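PDB 2G4R: molybdopterin biosynthesis Mog protein from Mycobacterium tuberculosis, which probably binds molybdopterin and takes part in the biosynthesis of the molybdenum cofactor. Local coordinates for residues 5-10 with 59-64. Residues are numbered along the deposited sequence; the frame is centred on the assembly and turned at random.
Sequences SARIVV and VNAGVD
Ser-5 and Asp-64 grip each other through backbone and side chain at once. The Ser-5 N-H meets Asp-64 OD2 on the anti side of the carboxylate, 22° out of its plane, at 2.9 Å between N and OD2. In return the backbone N of Asp-64 donates a hydrogen bond to Ser-5 OG over 3.1 Å, at an angle of 156°, and makes a weak, strongly bent second bond to Ser-5 O. The hydroxyl stands between its own backbone N and carbonyl carbon (chi1 76°), where it also reaches OD2 in a weak bond as donor. A serine suits this place because its short hydroxyl accepts and donates together; aspartate suits because a single carboxylate oxygen, OD2, accepts from both the Ser-5 N-H and, weakly, its hydroxyl. Val-63, the buried residue of the contact, lies against the first residues of the strand, though the exact position of its CG2 is doubtful; a compact branched side chain packs here without adding a polar atom that needs a partner. Farther along the strand, Arg-7 extends its chain from CG to NE and lays one guanidinium face over Ala-61, with NH2 3.8 Å from the methyl CB; so small a side chain lets the flat group come close. Between Ala-61 and Val-63, Gly-62 closes helix 49-60 in a Schellman motif, its positive phi easy without a side chain. Arg-7 also packs on Ser-38 of a second subunit. The bonds gathered on OD2 would probably stabilise the ionised carboxylate, and the reciprocal pairing is consistent with a set start for the parallel pairing of strands 6-11 and 65-69, which the backbone bonds of Ser-5 and Arg-7 to Val-65 continue.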
loop_
_atom_site.group_PDB
_atom_site.type_symbol
_atom_site.label_atom_id
_atom_site.label_comp_id
_atom_site.label_asym_id
_atom_site.label_seq_id
_atom_site.Cartn_x
_atom_site.Cartn_y
_atom_site.Cartn_z
ATOM N N SER A 5 1.789 -8.158 23.529
ATOM C CA SER A 5 1.093 -7.800 22.244
ATOM C C SER A 5 1.512 -6.481 21.595
ATOM O O SER A 5 1.684 -5.467 22.275
ATOM C CB SER A 5 -0.428 -7.798 22.412
ATOM O OG SER A 5 -0.895 -6.653 23.104
ATOM N N ALA A 6 1.680 -6.481 20.273
ATOM C CA ALA A 6 2.230 -5.300 19.616
ATOM C C ALA A 6 1.760 -5.177 18.176
ATOM O O ALA A 6 1.285 -6.171 17.574
ATOM C CB ALA A 6 3.813 -5.307 19.690
ATOM N N ARG A 7 1.852 -3.942 17.661
ATOM C CA ARG A 7 1.824 -3.673 16.253
ATOM C C ARG A 7 2.987 -2.804 15.778
ATOM O O ARG A 7 3.507 -1.979 16.513
ATOM C CB ARG A 7 0.540 -2.996 15.900
ATOM C CG ARG A 7 -0.630 -3.927 16.076
ATOM C CD ARG A 7 -1.865 -3.408 15.473
ATOM N NE ARG A 7 -3.002 -4.330 15.624
ATOM C CZ ARG A 7 -4.246 -4.018 15.260
ATOM N NH1 ARG A 7 -4.516 -2.845 14.669
ATOM N NH2 ARG A 7 -5.234 -4.888 15.476
ATOM N N ILE A 8 3.251 -2.922 14.477
ATOM C CA ILE A 8 4.276 -2.223 13.755
ATOM C C ILE A 8 3.634 -1.472 12.608
ATOM O O ILE A 8 2.914 -2.033 11.781
ATOM C CB ILE A 8 5.300 -3.205 13.139
ATOM C CG1 ILE A 8 5.952 -4.059 14.217
ATOM C CG2 ILE A 8 6.412 -2.452 12.403
ATOM C CD1 ILE A 8 6.760 -5.225 13.609
ATOM N N VAL A 9 3.913 -0.188 12.556
ATOM C CA VAL A 9 3.381 0.646 11.519
ATOM C C VAL A 9 4.569 1.317 10.867
ATOM O O VAL A 9 5.265 2.145 11.465
ATOM C CB VAL A 9 2.416 1.660 12.128
ATOM C CG1 VAL A 9 1.927 2.626 11.072
ATOM C CG2 VAL A 9 1.271 0.921 12.888
ATOM N N VAL A 10 4.806 0.945 9.628
ATOM C CA VAL A 10 5.841 1.556 8.807
ATOM C C VAL A 10 5.153 2.580 7.919
ATOM O O VAL A 10 4.205 2.248 7.183
ATOM C CB VAL A 10 6.547 0.490 7.958
ATOM C CG1 VAL A 10 7.646 1.128 7.111
ATOM C CG2 VAL A 10 7.100 -0.619 8.833
ATOM N N VAL A 59 -4.741 1.192 19.064
ATOM C CA VAL A 59 -5.037 1.578 20.427
ATOM C C VAL A 59 -6.389 0.973 20.833
ATOM O O VAL A 59 -6.537 0.456 21.933
ATOM C CB VAL A 59 -5.069 3.123 20.529
ATOM C CG1 VAL A 59 -5.801 3.632 21.801
ATOM C CG2 VAL A 59 -3.662 3.656 20.501
ATOM N N ASN A 60 -7.350 1.013 19.903
ATOM C CA ASN A 60 -8.702 0.572 20.166
ATOM C C ASN A 60 -8.723 -0.965 20.220
ATOM O O ASN A 60 -9.528 -1.546 20.948
ATOM C CB ASN A 60 -9.720 1.278 19.207
ATOM C CG ASN A 60 -9.689 2.851 19.344
ATOM O OD1 ASN A 60 -8.824 3.408 20.049
ATOM N ND2 ASN A 60 -10.607 3.561 18.636
ATOM N N ALA A 61 -7.754 -1.619 19.582
ATOM C CA ALA A 61 -7.457 -3.040 19.843
ATOM C C ALA A 61 -6.863 -3.376 21.247
ATOM O O ALA A 61 -6.790 -4.571 21.633
ATOM C CB ALA A 61 -6.521 -3.591 18.756
ATOM N N GLY A 62 -6.367 -2.363 21.961
ATOM C CA GLY A 62 -5.738 -2.555 23.292
ATOM C C GLY A 62 -4.377 -3.236 23.288
ATOM O O GLY A 62 -4.013 -3.957 24.225
ATOM N N VAL A 63 -3.602 -3.039 22.224
ATOM C CA VAL A 63 -2.271 -3.596 22.149
ATOM C C VAL A 63 -1.365 -2.960 23.225
ATOM O O VAL A 63 -1.548 -1.823 23.564
ATOM C CB VAL A 63 -1.704 -3.404 20.705
ATOM C CG1 VAL A 63 -1.449 -1.976 20.347
ATOM C CG2 VAL A 63 -0.474 -4.119 20.556
ATOM N N ASP A 64 -0.390 -3.701 23.733
ATOM C CA ASP A 64 0.555 -3.170 24.751
ATOM C C ASP A 64 1.523 -2.124 24.148
ATOM O O ASP A 64 1.925 -1.148 24.839
ATOM C CB ASP A 64 1.388 -4.309 25.362
ATOM C CG ASP A 64 0.536 -5.400 26.025
ATOM O OD1 ASP A 64 -0.402 -5.078 26.769
ATOM O OD2 ASP A 64 0.790 -6.585 25.755
#